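Local structure of putative exported protein (Bacteroides fragilis, 4RAA) at residues 232-236 / 237-241; 242-245 / 246-250; 321-324 / 325-329. The protein is of unknown function but folds as a six-bladed beta-propeller of the YWTD superfamily and is probably exported, perhaps as a lipoprotein. One frame throughout, in Å; residues are numbered along the deposited sequence.

Interaction 1: residues 232-236 / 237-241; sequences FLNKT and SNQGN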
# COMPACT_ATOMS: atom_id res chain seq x y z
N PHE A 232 -11.45 21.38 -33.54
CA PHE A 232 -11.53 20.15 -34.34
C PHE A 232 -11.82 18.93 -33.45
O PHE A 232 -12.62 18.07 -33.84
CB PHE A 232 -10.24 19.91 -35.13
CG PHE A 232 -10.28 18.67 -35.98
CD1 PHE A 232 -9.86 17.44 -35.45
CD2 PHE A 232 -10.74 18.72 -37.29
CE1 PHE A 232 -9.90 16.29 -36.22
CE2 PHE A 232 -10.77 17.58 -38.08
CZ PHE A 232 -10.35 16.35 -37.54
N LEU A 233 -11.16 18.86 -32.29
CA LEU A 233 -11.35 17.77 -31.32
C LEU A 233 -12.77 17.74 -30.75
O LEU A 233 -13.43 16.70 -30.81
CB LEU A 233 -10.32 17.85 -30.17
CG LEU A 233 -8.85 17.58 -30.51
CD1 LEU A 233 -7.95 17.99 -29.36
CD2 LEU A 233 -8.62 16.12 -30.87
N ASN A 234 -13.24 18.87 -30.23
CA ASN A 234 -14.62 18.97 -29.68
C ASN A 234 -15.75 18.69 -30.68
O ASN A 234 -16.77 18.10 -30.29
CB ASN A 234 -14.85 20.34 -29.03
CG ASN A 234 -14.11 20.49 -27.72
OD1 ASN A 234 -14.15 19.60 -26.86
ND2 ASN A 234 -13.44 21.62 -27.53
N LYS A 235 -15.59 19.11 -31.94
CA LYS A 235 -16.59 18.86 -32.99
C LYS A 235 -16.66 17.37 -33.34
O LYS A 235 -17.75 16.79 -33.37
CB LYS A 235 -16.31 19.73 -34.24
CG LYS A 235 -17.19 19.47 -35.48
CD LYS A 235 -18.70 19.52 -35.19
CE LYS A 235 -19.55 19.03 -36.36
NZ LYS A 235 -19.51 19.95 -37.52
N THR A 236 -15.51 16.75 -33.57
CA THR A 236 -15.42 15.31 -33.91
C THR A 236 -15.57 14.35 -32.71
O THR A 236 -15.60 13.14 -32.91
CB THR A 236 -14.10 15.00 -34.65
OG1 THR A 236 -12.98 15.37 -33.83
CG2 THR A 236 -14.04 15.75 -35.96
N SER A 237 -15.67 14.87 -31.49
CA SER A 237 -15.83 14.07 -30.27
C SER A 237 -17.12 14.32 -29.49
O SER A 237 -17.32 13.68 -28.45
CB SER A 237 -14.65 14.35 -29.34
OG SER A 237 -14.61 13.44 -28.27
N ASN A 238 -18.00 15.22 -29.96
CA ASN A 238 -19.22 15.62 -29.25
C ASN A 238 -18.89 16.05 -27.81
O ASN A 238 -19.47 15.54 -26.85
CB ASN A 238 -20.30 14.51 -29.28
CG ASN A 238 -20.78 14.14 -30.68
OD1 ASN A 238 -21.26 13.03 -30.89
ND2 ASN A 238 -20.68 15.06 -31.64
N GLN A 239 -17.92 16.96 -27.69
CA GLN A 239 -17.42 17.48 -26.41
C GLN A 239 -16.88 16.35 -25.51
O GLN A 239 -17.17 16.32 -24.30
CB GLN A 239 -18.49 18.31 -25.68
CG GLN A 239 -19.18 19.39 -26.52
CD GLN A 239 -18.29 20.53 -27.00
OE1 GLN A 239 -18.41 20.98 -28.14
NE2 GLN A 239 -17.41 21.00 -26.12
N GLY A 240 -16.12 15.42 -26.09
CA GLY A 240 -15.51 14.31 -25.34
C GLY A 240 -16.28 13.01 -25.19
O GLY A 240 -15.72 12.02 -24.71
N ASN A 241 -17.55 13.01 -25.60
CA ASN A 241 -18.41 11.83 -25.47
C ASN A 241 -18.13 10.71 -26.48
O ASN A 241 -18.23 9.54 -26.12
CB ASN A 241 -19.90 12.22 -25.58
CG ASN A 241 -20.33 13.24 -24.53
OD1 ASN A 241 -21.13 14.11 -24.81
ND2 ASN A 241 -19.79 13.13 -23.32

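Interaction 2: residues 242-245 / 246-250; sequences SNYL and YDLIQ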
# COMPACT_ATOMS: atom_id res chain seq x y z
N SER A 242 -17.80 11.06 -27.73
CA SER A 242 -17.56 10.09 -28.83
C SER A 242 -16.09 9.95 -29.23
O SER A 242 -15.28 10.85 -28.97
CB SER A 242 -18.35 10.50 -30.06
OG SER A 242 -19.72 10.60 -29.74
N ASN A 243 -15.78 8.84 -29.89
CA ASN A 243 -14.41 8.55 -30.33
C ASN A 243 -14.06 9.29 -31.63
O ASN A 243 -14.44 8.90 -32.72
CB ASN A 243 -14.17 7.04 -30.50
CG ASN A 243 -12.69 6.67 -30.62
OD1 ASN A 243 -11.79 7.52 -30.56
ND2 ASN A 243 -12.43 5.38 -30.78
N TYR A 244 -13.35 10.40 -31.45
CA TYR A 244 -12.77 11.23 -32.53
C TYR A 244 -11.67 10.58 -33.37
O TYR A 244 -11.38 11.07 -34.46
CB TYR A 244 -12.16 12.52 -31.93
CG TYR A 244 -11.07 12.27 -30.88
CD1 TYR A 244 -9.73 12.10 -31.25
CD2 TYR A 244 -11.40 12.18 -29.51
CE1 TYR A 244 -8.74 11.85 -30.29
CE2 TYR A 244 -10.42 11.94 -28.55
CZ TYR A 244 -9.10 11.78 -28.94
OH TYR A 244 -8.15 11.55 -27.98
N LEU A 245 -11.01 9.55 -32.83
CA LEU A 245 -9.88 8.86 -33.50
C LEU A 245 -10.07 8.53 -34.98
O LEU A 245 -9.11 8.61 -35.74
CB LEU A 245 -9.50 7.59 -32.73
CG LEU A 245 -8.28 6.77 -33.20
CD1 LEU A 245 -7.00 7.60 -33.16
CD2 LEU A 245 -8.14 5.51 -32.34
N TYR A 246 -11.29 8.16 -35.38
CA TYR A 246 -11.58 7.85 -36.80
C TYR A 246 -11.50 9.11 -37.63
O TYR A 246 -10.81 9.11 -38.64
CB TYR A 246 -12.95 7.18 -37.04
CG TYR A 246 -13.26 6.97 -38.53
CD1 TYR A 246 -12.62 5.96 -39.29
CD2 TYR A 246 -14.18 7.81 -39.21
CE1 TYR A 246 -12.89 5.79 -40.64
CE2 TYR A 246 -14.45 7.64 -40.57
CZ TYR A 246 -13.81 6.63 -41.27
OH TYR A 246 -14.09 6.46 -42.61
N ASP A 247 -12.21 10.16 -37.20
CA ASP A 247 -12.19 11.45 -37.91
C ASP A 247 -10.81 12.09 -37.93
O ASP A 247 -10.43 12.72 -38.92
CB ASP A 247 -13.21 12.44 -37.32
CG ASP A 247 -14.65 12.14 -37.71
OD1 ASP A 247 -14.91 11.42 -38.69
OD2 ASP A 247 -15.55 12.68 -37.03
N LEU A 248 -10.06 11.91 -36.85
CA LEU A 248 -8.70 12.43 -36.74
C LEU A 248 -7.76 11.84 -37.81
O LEU A 248 -6.97 12.56 -38.41
CB LEU A 248 -8.15 12.16 -35.33
CG LEU A 248 -6.73 12.59 -34.98
CD1 LEU A 248 -6.47 14.04 -35.34
CD2 LEU A 248 -6.46 12.37 -33.49
N ILE A 249 -7.88 10.54 -38.03
CA ILE A 249 -7.08 9.81 -39.05
C ILE A 249 -7.43 10.25 -40.49
O ILE A 249 -6.55 10.24 -41.35
CB ILE A 249 -7.15 8.28 -38.78
CG1 ILE A 249 -6.25 7.98 -37.57
CG2 ILE A 249 -6.70 7.44 -39.97
CD1 ILE A 249 -6.37 6.59 -36.99
N GLN A 250 -8.68 10.65 -40.72
CA GLN A 250 -9.11 11.16 -42.03
C GLN A 250 -8.54 12.54 -42.37
O GLN A 250 -8.50 12.90 -43.55
CB GLN A 250 -10.65 11.26 -42.13
CG GLN A 250 -11.43 9.97 -41.86
CD GLN A 250 -10.96 8.79 -42.68
OE1 GLN A 250 -10.75 7.69 -42.16
NE2 GLN A 250 -10.76 9.02 -43.97

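Interaction 3: residues 321-324 / 325-329; sequences LDVL and SLKDM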
# COMPACT_ATOMS: atom_id res chain seq x y z
N LEU A 321 11.63 -6.90 -34.37
CA LEU A 321 11.37 -7.35 -35.73
C LEU A 321 10.82 -8.78 -35.71
O LEU A 321 11.38 -9.63 -35.02
CB LEU A 321 12.67 -7.29 -36.53
CG LEU A 321 13.45 -5.96 -36.53
CD1 LEU A 321 14.82 -6.15 -37.17
CD2 LEU A 321 12.71 -4.86 -37.26
N ASP A 322 9.74 -9.03 -36.46
CA ASP A 322 9.07 -10.33 -36.49
C ASP A 322 9.86 -11.29 -37.37
O ASP A 322 10.04 -11.02 -38.56
CB ASP A 322 7.64 -10.19 -37.01
CG ASP A 322 6.85 -11.49 -36.96
OD1 ASP A 322 6.65 -12.01 -35.84
OD2 ASP A 322 6.42 -11.98 -38.02
N VAL A 323 10.29 -12.42 -36.80
CA VAL A 323 11.14 -13.39 -37.50
C VAL A 323 10.47 -13.96 -38.75
O VAL A 323 10.97 -13.74 -39.84
CB VAL A 323 11.64 -14.51 -36.55
CG1 VAL A 323 12.37 -15.63 -37.30
CG2 VAL A 323 12.53 -13.91 -35.45
N LEU A 324 9.32 -14.61 -38.58
CA LEU A 324 8.63 -15.25 -39.72
C LEU A 324 8.33 -14.30 -40.87
O LEU A 324 8.50 -14.68 -42.04
CB LEU A 324 7.33 -15.95 -39.29
CG LEU A 324 6.54 -16.68 -40.38
CD1 LEU A 324 7.39 -17.71 -41.11
CD2 LEU A 324 5.32 -17.34 -39.76
N SER A 325 7.89 -13.08 -40.54
CA SER A 325 7.58 -12.04 -41.53
C SER A 325 8.83 -11.72 -42.38
O SER A 325 8.75 -11.65 -43.61
CB SER A 325 7.00 -10.78 -40.85
OG SER A 325 6.53 -9.82 -41.78
N LEU A 326 9.98 -11.59 -41.70
CA LEU A 326 11.27 -11.34 -42.35
C LEU A 326 11.84 -12.56 -43.09
O LEU A 326 12.46 -12.40 -44.14
CB LEU A 326 12.33 -10.87 -41.34
CG LEU A 326 12.18 -9.55 -40.57
CD1 LEU A 326 13.53 -9.19 -39.97
CD2 LEU A 326 11.67 -8.42 -41.43
N LYS A 327 11.68 -13.76 -42.52
CA LYS A 327 12.16 -14.99 -43.17
C LYS A 327 11.48 -15.23 -44.52
O LYS A 327 12.14 -15.68 -45.47
CB LYS A 327 12.04 -16.21 -42.26
CG LYS A 327 12.98 -16.16 -41.06
CD LYS A 327 13.34 -17.54 -40.54
CE LYS A 327 14.34 -18.24 -41.44
NZ LYS A 327 14.81 -19.49 -40.79
N ASP A 328 10.19 -14.91 -44.61
CA ASP A 328 9.45 -14.97 -45.89
C ASP A 328 9.99 -13.92 -46.87
O ASP A 328 10.08 -14.19 -48.06
CB ASP A 328 7.94 -14.77 -45.68
CG ASP A 328 7.30 -15.86 -44.83
OD1 ASP A 328 7.78 -17.02 -44.80
OD2 ASP A 328 6.28 -15.56 -44.18
N MSE A 329 10.34 -12.73 -46.36
CA MSE A 329 10.95 -11.65 -47.18
C MSE A 329 12.29 -12.16 -47.72
O MSE A 329 12.55 -12.07 -48.94
CB MSE A 329 11.07 -10.32 -46.42
CG MSE A 329 9.71 -9.66 -46.20
SE MSE A 329 9.90 -8.04 -45.11
CE MSE A 329 9.93 -6.84 -46.67

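Interaction 1: residues 232-236 / 237-241
N234 and Q239 meet where helix 230-237 ends in a Schellman motif. The backbone carries the motif: Q239 N donates to N234 O over 3.1 Å, almost straight at 176° and on a lone pair in the carbonyl plane. N238 takes positive phi, a left-handed conformation that asparagine tolerates better than most residues. From there the chain makes a type I' turn, N238 to N241, whose third position is G240, also at positive phi, where a CB would press on the preceding carbonyl oxygen; a weak bond from N241 N to N238 O closes it.

Among side chains, the amides of N234 and Q239 lie in planes only 17° apart. Q239, bent at chi2, doubles back and brings OE1 within 3.7 Å of N234 CB. Two polar ends look onward along the chain: S237 OG hydrogen-bonds to S242 O, and N238 OD1 to S242 OG.

Within the last turn, T236 uses both its branches. CG2 lies 4.0 Å above one face of the F232 ring, toward its rim, while OG1 hydrogen-bonds to F232 O at 2.7 Å, reaching that oxygen from the face opposite to T236 N.

Interaction 2: residues 242-245 / 246-250
Y244 and L248, one helical turn apart, lie side by side and point the same way at the start of helix 245-250. Y244 can be followed outward. Its CB packs 3.5 Å from T236 OG1, on the preceding helix. CG sits between the backbone N and the carbonyl carbon (chi1 58°), which turns the ring back against that helix. The two edges of the ring then meet different neighbours. On one, Y244 CD2 comes within 3.7 Å of S237 OG. On the other, CD1 and CE1 are both met by L248 CD2, which lies in the ring plane 4.0 Å from Y244 CE1. F177 brings its own ring against this one at about 80°. At the tip, OH hydrogen-bonds to Y181 O, so a tyrosine suits the site by joining an apolar ring to a polar end.

The helix start is held by the backbone and by one cap. L245 N donates to N243 OD1 over 3.1 Å from well above the amide plane, a capping bond suited to the short amide of asparagine. L248 N then donates to Y244 O at 2.9 Å, and I249 N reaches L245 O at 3.2 Å. On another side of the helix L245 and I249 run together, CD1 to CD1 4.0 Å.

The chemistry is thus divided: leucine, isoleucine and the tyrosine ring supply apolar cover, while a side-chain amide serves an early N-H of the helix and a loop carbonyl satisfies the hydroxyl of the buried tyrosine.

Interaction 3: residues 321-324 / 325-329
From D322, V323 and L324, three successive carbonyls accept from L326, K327 and D328 as the chain leaves strand 316-321 and winds into helix 323-331. D322 is still extended (psi 122°) and V323 already helical. L326 N reaches D322 O at 3.2 Å; K327 N reaches V323 O at 2.8 Å; D328 N reaches L324 O at 3.1 Å.

D322 is the N-cap. With its CG anti to the backbone N (chi1 -176°), the carboxylate swings over the first turn, where OD2 accepts from S325 N at 3.1 Å, met from above the carboxylate plane. Aspartate suits this place because its short arm just spans to that N-H.

Apolar contacts flank the cap. L326 CD1 lies 4.0 Å from L321 CB, and both leucines also pack on L340 of helix 338-345. V323 and K327 run alongside each other, CG1 to CG 3.8 Å, the lysine lending its methylenes before NZ continues to S347 O.

The negative charge of D322 lies at the helix N terminus, where the helix dipole would probably stabilise it; the lysine combines apolar cover along its stem with a hydrogen bond at its end.

All three contacts are local and stand in series along the chain; none nests in or crosses another. After strand 213-222, interaction 1 ends helix 230-237, and interaction 2 starts helix 245-250, which leads to strand 254-261. The two touch: S237 O and S242 N lie 2.8 Å apart, probably hydrogen-bonded, closing the loop between the helices; the two-helix excursion as a whole connects two sheets that follow each other along the chain. Interaction 3 stands apart, its centre about 40 Å from that of interaction 1 and about 32 Å from that of interaction 2. It follows strand 316-321, whose sheet unites strand 25-31, from the early part of the chain, with strand 354-360 at the C-terminal end.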